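Local atomic coordinates of alpha-galactosidase (Lactobacillus brevis, PDB entry 3MI6), a protein that probably hydrolyses terminal, non-reducing alpha-D-galactose residues from alpha-galactosides such as galactose oligosaccharides and galactomannans. Residues P331-F344 and I361-D375. Numbering follows the deposited sequence.
Sequences PVLINNWEATYFDF and IEMFVLDDGWFGHRD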
loop_
_atom_site.group_PDB
_atom_site.type_symbol
_atom_site.label_atom_id
_atom_site.label_comp_id
_atom_site.label_asym_id
_atom_site.label_seq_id
_atom_site.Cartn_x
_atom_site.Cartn_y
_atom_site.Cartn_z
ATOM N N PRO D 331 -32.968 30.282 -7.795
ATOM C CA PRO D 331 -34.356 29.827 -7.768
ATOM C C PRO D 331 -34.474 28.303 -7.949
ATOM O O PRO D 331 -33.574 27.677 -8.497
ATOM C CB PRO D 331 -34.970 30.579 -8.947
ATOM C CG PRO D 331 -33.851 30.722 -9.917
ATOM C CD PRO D 331 -32.621 30.942 -9.062
ATOM N N VAL D 332 -35.560 27.708 -7.464
ATOM C CA VAL D 332 -35.843 26.320 -7.773
ATOM C C VAL D 332 -36.479 26.265 -9.158
ATOM O O VAL D 332 -37.514 26.875 -9.397
ATOM C CB VAL D 332 -36.777 25.696 -6.736
ATOM C CG1 VAL D 332 -37.113 24.260 -7.117
ATOM C CG2 VAL D 332 -36.143 25.748 -5.376
ATOM N N LEU D 333 -35.855 25.551 -10.084
ATOM C CA LEU D 333 -36.334 25.570 -11.452
ATOM C C LEU D 333 -36.872 24.220 -11.880
ATOM O O LEU D 333 -36.627 23.209 -11.227
ATOM C CB LEU D 333 -35.215 25.986 -12.392
ATOM C CG LEU D 333 -34.017 25.040 -12.494
ATOM C CD1 LEU D 333 -34.295 23.867 -13.420
ATOM C CD2 LEU D 333 -32.802 25.805 -12.980
ATOM N N ILE D 334 -37.617 24.211 -12.977
ATOM C CA ILE D 334 -37.969 22.967 -13.637
ATOM C C ILE D 334 -37.607 23.061 -15.123
ATOM O O ILE D 334 -37.754 24.102 -15.731
ATOM C CB ILE D 334 -39.441 22.600 -13.433
ATOM C CG1 ILE D 334 -39.765 21.317 -14.201
ATOM C CG2 ILE D 334 -40.345 23.734 -13.868
ATOM C CD1 ILE D 334 -41.056 20.685 -13.799
ATOM N N ASN D 335 -37.105 21.967 -15.681
ATOM C CA ASN D 335 -36.583 21.919 -17.040
ATOM C C ASN D 335 -37.242 20.741 -17.754
ATOM O O ASN D 335 -37.275 19.627 -17.207
ATOM C CB ASN D 335 -35.059 21.748 -16.968
ATOM C CG ASN D 335 -34.378 21.764 -18.331
ATOM O OD1 ASN D 335 -34.941 21.324 -19.338
ATOM N ND2 ASN D 335 -33.142 22.256 -18.359
ATOM N N ASN D 336 -37.776 20.981 -18.958
ATOM C CA ASN D 336 -38.527 19.950 -19.701
ATOM C C ASN D 336 -37.697 18.955 -20.536
ATOM O O ASN D 336 -38.257 18.124 -21.248
ATOM C CB ASN D 336 -39.565 20.599 -20.607
ATOM C CG ASN D 336 -38.933 21.388 -21.729
ATOM O OD1 ASN D 336 -38.189 22.330 -21.481
ATOM N ND2 ASN D 336 -39.220 21.006 -22.970
ATOM N N TRP D 337 -36.372 19.039 -20.433
ATOM C CA TRP D 337 -35.466 18.197 -21.216
ATOM C C TRP D 337 -35.729 16.691 -21.052
ATOM O O TRP D 337 -36.286 16.070 -21.955
ATOM C CB TRP D 337 -33.990 18.566 -20.946
ATOM C CG TRP D 337 -32.964 17.617 -21.565
ATOM C CD1 TRP D 337 -31.965 16.958 -20.911
ATOM C CD2 TRP D 337 -32.860 17.223 -22.944
ATOM N NE1 TRP D 337 -31.247 16.184 -21.789
ATOM C CE2 TRP D 337 -31.771 16.331 -23.043
ATOM C CE3 TRP D 337 -33.582 17.536 -24.101
ATOM C CZ2 TRP D 337 -31.380 15.757 -24.244
ATOM C CZ3 TRP D 337 -33.194 16.964 -25.297
ATOM C CH2 TRP D 337 -32.099 16.082 -25.358
ATOM N N GLU D 338 -35.335 16.109 -19.913
ATOM C CA GLU D 338 -35.548 14.672 -19.642
ATOM C C GLU D 338 -37.041 14.322 -19.462
ATOM O O GLU D 338 -37.416 13.148 -19.311
ATOM C CB GLU D 338 -34.752 14.206 -18.406
ATOM C CG GLU D 338 -33.215 14.245 -18.527
ATOM C CD GLU D 338 -32.499 13.637 -17.294
ATOM O OE1 GLU D 338 -32.924 12.544 -16.835
ATOM O OE2 GLU D 338 -31.513 14.247 -16.792
ATOM N N ALA D 339 -37.882 15.353 -19.489
ATOM C CA ALA D 339 -39.316 15.199 -19.305
ATOM C C ALA D 339 -40.044 14.955 -20.616
ATOM O O ALA D 339 -40.977 14.164 -20.664
ATOM C CB ALA D 339 -39.883 16.419 -18.612
ATOM N N THR D 340 -39.618 15.638 -21.675
ATOM C CA THR D 340 -40.304 15.549 -22.965
ATOM C C THR D 340 -39.281 15.201 -24.063
ATOM O O THR D 340 -39.591 14.470 -25.010
ATOM C CB THR D 340 -41.259 16.761 -23.186
ATOM O OG1 THR D 340 -40.585 17.973 -22.832
ATOM C CG2 THR D 340 -42.531 16.631 -22.347
ATOM N N TYR D 341 -38.065 15.717 -23.933
ATOM C CA TYR D 341 -37.101 15.849 -25.029
ATOM C C TYR D 341 -37.773 16.677 -26.133
ATOM O O TYR D 341 -38.555 17.581 -25.833
ATOM C CB TYR D 341 -36.657 14.473 -25.537
ATOM C CG TYR D 341 -35.937 13.669 -24.458
ATOM C CD1 TYR D 341 -34.588 13.893 -24.183
ATOM C CD2 TYR D 341 -36.610 12.704 -23.697
ATOM C CE1 TYR D 341 -33.920 13.171 -23.195
ATOM C CE2 TYR D 341 -35.947 11.974 -22.702
ATOM C CZ TYR D 341 -34.601 12.215 -22.457
ATOM O OH TYR D 341 -33.929 11.513 -21.478
ATOM N N PHE D 342 -37.480 16.388 -27.396
ATOM C CA PHE D 342 -37.948 17.244 -28.495
ATOM C C PHE D 342 -39.458 17.150 -28.718
ATOM O O PHE D 342 -40.035 17.953 -29.455
ATOM C CB PHE D 342 -37.210 16.917 -29.796
ATOM C CG PHE D 342 -35.719 16.889 -29.656
ATOM C CD1 PHE D 342 -34.991 18.069 -29.629
ATOM C CD2 PHE D 342 -35.041 15.682 -29.551
ATOM C CE1 PHE D 342 -33.611 18.044 -29.495
ATOM C CE2 PHE D 342 -33.659 15.650 -29.420
ATOM C CZ PHE D 342 -32.944 16.833 -29.391
ATOM N N ASP D 343 -40.086 16.165 -28.077
ATOM C CA ASP D 343 -41.513 15.893 -28.271
ATOM C C ASP D 343 -42.384 16.776 -27.377
ATOM O O ASP D 343 -42.891 16.325 -26.341
ATOM C CB ASP D 343 -41.820 14.401 -28.037
ATOM C CG ASP D 343 -43.300 14.049 -28.241
ATOM O OD1 ASP D 343 -44.067 14.867 -28.802
ATOM O OD2 ASP D 343 -43.692 12.935 -27.837
ATOM N N PHE D 344 -42.546 18.035 -27.783
ATOM C CA PHE D 344 -43.387 18.969 -27.042
ATOM C C PHE D 344 -43.954 20.077 -27.915
ATOM O O PHE D 344 -43.541 20.269 -29.053
ATOM C CB PHE D 344 -42.641 19.563 -25.824
ATOM C CG PHE D 344 -41.571 20.570 -26.181
ATOM C CD1 PHE D 344 -41.908 21.884 -26.494
ATOM C CD2 PHE D 344 -40.225 20.208 -26.185
ATOM C CE1 PHE D 344 -40.934 22.813 -26.818
ATOM C CE2 PHE D 344 -39.240 21.137 -26.509
ATOM C CZ PHE D 344 -39.600 22.441 -26.825
ATOM N N ILE D 361 -42.592 25.635 -7.256
ATOM C CA ILE D 361 -41.418 25.842 -8.100
ATOM C C ILE D 361 -41.376 27.291 -8.591
ATOM O O ILE D 361 -42.417 27.916 -8.767
ATOM C CB ILE D 361 -41.366 24.800 -9.241
ATOM C CG1 ILE D 361 -41.035 23.427 -8.646
ATOM C CG2 ILE D 361 -40.334 25.173 -10.287
ATOM C CD1 ILE D 361 -41.093 22.305 -9.627
ATOM N N GLU D 362 -40.177 27.833 -8.778
ATOM C CA GLU D 362 -40.010 29.271 -8.947
ATOM C C GLU D 362 -39.651 29.747 -10.345
ATOM O O GLU D 362 -39.672 30.949 -10.614
ATOM C CB GLU D 362 -38.961 29.783 -7.974
ATOM C CG GLU D 362 -39.506 29.960 -6.593
ATOM C CD GLU D 362 -38.419 30.090 -5.557
ATOM O OE1 GLU D 362 -37.273 29.696 -5.869
ATOM O OE2 GLU D 362 -38.715 30.579 -4.438
HETATM N N MSE D 363 -39.323 28.816 -11.234
HETATM C CA MSE D 363 -38.833 29.177 -12.560
HETATM C C MSE D 363 -38.990 28.022 -13.525
HETATM O O MSE D 363 -38.735 26.871 -13.172
HETATM C CB MSE D 363 -37.362 29.605 -12.507
HETATM C CG MSE D 363 -36.724 29.743 -13.872
HETATM SE SE MSE D 363 -34.794 30.030 -13.808
HETATM C CE MSE D 363 -34.751 31.891 -13.237
ATOM N N PHE D 364 -39.416 28.328 -14.747
ATOM C CA PHE D 364 -39.523 27.315 -15.781
ATOM C C PHE D 364 -38.461 27.589 -16.827
ATOM O O PHE D 364 -38.252 28.734 -17.197
ATOM C CB PHE D 364 -40.915 27.309 -16.412
ATOM C CG PHE D 364 -41.071 26.282 -17.482
ATOM C CD1 PHE D 364 -40.521 26.483 -18.736
ATOM C CD2 PHE D 364 -41.736 25.112 -17.235
ATOM C CE1 PHE D 364 -40.639 25.535 -19.719
ATOM C CE2 PHE D 364 -41.857 24.164 -18.218
ATOM C CZ PHE D 364 -41.306 24.375 -19.462
ATOM N N VAL D 365 -37.785 26.533 -17.277
ATOM C CA VAL D 365 -36.725 26.632 -18.283
ATOM C C VAL D 365 -36.995 25.783 -19.526
ATOM O O VAL D 365 -36.808 24.568 -19.502
ATOM C CB VAL D 365 -35.358 26.183 -17.738
ATOM C CG1 VAL D 365 -34.303 26.444 -18.766
ATOM C CG2 VAL D 365 -35.026 26.889 -16.439
ATOM N N LEU D 366 -37.415 26.425 -20.613
ATOM C CA LEU D 366 -37.618 25.731 -21.869
ATOM C C LEU D 366 -36.259 25.295 -22.442
ATOM O O LEU D 366 -35.357 26.126 -22.608
ATOM C CB LEU D 366 -38.333 26.667 -22.828
ATOM C CG LEU D 366 -38.563 26.212 -24.261
ATOM C CD1 LEU D 366 -39.435 24.996 -24.277
ATOM C CD2 LEU D 366 -39.191 27.346 -25.059
ATOM N N ASP D 367 -36.097 24.002 -22.728
ATOM C CA ASP D 367 -34.800 23.496 -23.188
ATOM C C ASP D 367 -34.764 23.338 -24.703
ATOM O O ASP D 367 -35.495 24.015 -25.427
ATOM C CB ASP D 367 -34.424 22.172 -22.491
ATOM C CG ASP D 367 -32.900 22.012 -22.275
ATOM O OD1 ASP D 367 -32.380 22.477 -21.229
ATOM O OD2 ASP D 367 -32.230 21.400 -23.138
ATOM N N ASP D 368 -33.906 22.434 -25.165
ATOM C CA ASP D 368 -33.641 22.236 -26.580
ATOM C C ASP D 368 -34.931 21.979 -27.354
ATOM O O ASP D 368 -35.773 21.193 -26.918
ATOM C CB ASP D 368 -32.665 21.060 -26.754
ATOM C CG ASP D 368 -31.975 21.046 -28.114
ATOM O OD1 ASP D 368 -32.515 21.594 -29.091
ATOM O OD2 ASP D 368 -30.882 20.465 -28.204
ATOM N N GLY D 369 -35.088 22.655 -28.490
ATOM C CA GLY D 369 -36.176 22.359 -29.404
ATOM C C GLY D 369 -37.063 23.517 -29.826
ATOM O O GLY D 369 -37.914 23.357 -30.690
ATOM N N TRP D 370 -36.868 24.689 -29.242
ATOM C CA TRP D 370 -37.793 25.791 -29.478
ATOM C C TRP D 370 -37.521 26.583 -30.762
ATOM O O TRP D 370 -38.376 27.339 -31.235
ATOM C CB TRP D 370 -37.794 26.738 -28.277
ATOM C CG TRP D 370 -36.467 27.360 -28.022
ATOM C CD1 TRP D 370 -35.481 26.868 -27.235
ATOM C CD2 TRP D 370 -35.979 28.583 -28.564
ATOM N NE1 TRP D 370 -34.404 27.708 -27.243
ATOM C CE2 TRP D 370 -34.684 28.773 -28.055
ATOM C CE3 TRP D 370 -36.508 29.536 -29.428
ATOM C CZ2 TRP D 370 -33.905 29.883 -28.380
ATOM C CZ3 TRP D 370 -35.738 30.637 -29.753
ATOM C CH2 TRP D 370 -34.451 30.804 -29.227
ATOM N N PHE D 371 -36.332 26.406 -31.322
ATOM C CA PHE D 371 -35.878 27.227 -32.439
ATOM C C PHE D 371 -35.941 26.493 -33.791
ATOM O O PHE D 371 -36.021 25.261 -33.833
ATOM C CB PHE D 371 -34.455 27.694 -32.152
ATOM C CG PHE D 371 -33.518 26.572 -31.800
ATOM C CD1 PHE D 371 -32.535 26.166 -32.686
ATOM C CD2 PHE D 371 -33.634 25.903 -30.591
ATOM C CE1 PHE D 371 -31.671 25.128 -32.363
ATOM C CE2 PHE D 371 -32.777 24.860 -30.270
ATOM C CZ PHE D 371 -31.792 24.480 -31.156
ATOM N N GLY D 372 -35.911 27.250 -34.887
ATOM C CA GLY D 372 -35.832 26.675 -36.223
ATOM C C GLY D 372 -36.812 25.554 -36.527
ATOM O O GLY D 372 -38.007 25.780 -36.670
ATOM N N HIS D 373 -36.302 24.338 -36.660
ATOM C CA HIS D 373 -37.159 23.163 -36.770
ATOM C C HIS D 373 -36.618 21.987 -35.941
ATOM O O HIS D 373 -36.685 20.829 -36.357
ATOM C CB HIS D 373 -37.437 22.778 -38.241
ATOM C CG HIS D 373 -36.262 22.927 -39.168
ATOM N ND1 HIS D 373 -35.705 24.150 -39.484
ATOM C CD2 HIS D 373 -35.573 22.007 -39.886
ATOM C CE1 HIS D 373 -34.703 23.973 -40.329
ATOM N NE2 HIS D 373 -34.606 22.682 -40.593
ATOM N N ARG D 374 -36.101 22.302 -34.753
ATOM C CA ARG D 374 -35.497 21.306 -33.873
ATOM C C ARG D 374 -36.473 20.239 -33.411
ATOM O O ARG D 374 -37.025 20.332 -32.322
ATOM C CB ARG D 374 -34.878 21.967 -32.642
ATOM C CG ARG D 374 -33.576 22.678 -32.900
ATOM C CD ARG D 374 -32.424 21.702 -33.143
ATOM N NE ARG D 374 -31.823 21.173 -31.926
ATOM C CZ ARG D 374 -30.607 20.630 -31.860
ATOM N NH1 ARG D 374 -29.842 20.545 -32.941
ATOM N NH2 ARG D 374 -30.144 20.178 -30.703
ATOM N N ASP D 375 -36.677 19.217 -34.230
ATOM C CA ASP D 375 -37.505 18.092 -33.833
ATOM C C ASP D 375 -36.582 16.912 -33.638
ATOM O O ASP D 375 -36.979 15.840 -33.163
ATOM C CB ASP D 375 -38.551 17.819 -34.901
ATOM C CG ASP D 375 -39.510 18.980 -35.065
ATOM O OD1 ASP D 375 -40.108 19.393 -34.042
ATOM O OD2 ASP D 375 -39.651 19.494 -36.199
#
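Asn-335 ND2 donates to Asp-367 OD1 (3.0 Å) at the C-terminal ends of two neighbouring parallel strands. These are strands 333-335 and 363-366, the first two of the closed eight-stranded (beta/alpha)8 barrel of this glycosyl hydrolase family 36 enzyme. Asp-367 and Asp-368 are predicted to bind substrate.

Asp-367 OD1 is met on its anti side, well out of the carboxylate plane, but lies close to the amide plane of Asn-335. The same OD1 forms a salt bridge with Lys-477, also predicted to bind substrate. The Asn-335 amide spans both segments because chi1 of -177° turns CG away from the backbone N: its OD1 accepts from Trp-337 N and caps the start of helix 337-340. Replacing Asn-335 by alanine removes both bonds, and is likely to leave Trp-337 N without its cap and Asp-367 OD1 with one donor fewer, its carboxylate less firmly fixed. Next to it, Asn-336 OD1 takes Asp-367 N on a lone pair, in the carbonyl plane. Asp-367 OD2 in turn accepts from Asp-368 N.

Further along, Arg-374 grips the Asp-368 carboxylate side-on. Arg-374 NE reaches Asp-368 OD1, and Arg-374 NH2 reaches Asp-368 OD2 (2.6 Å), each on a syn lone pair. This carboxylate sits at the edge of the Phe-342 ring. Asp-368 CG lies 3.7 Å from Phe-342 CE1, with the two planes 78° apart.

Before these loops, the strands pair in parallel register, Leu-333 with Met-363 and Asn-335 with Val-365. Ile-334 N donates to Met-363 O, and Val-365 N to Ile-334 O (2.9 Å). On the side facing helix 346-358, Ile-334 CG2 meets Phe-364 CD2 at 3.9 Å. At the far end, Glu-362 OE1 has a salt bridge to Arg-630 and also accepts from Val-332 N, at 3.1 Å and a nearly straight 166°.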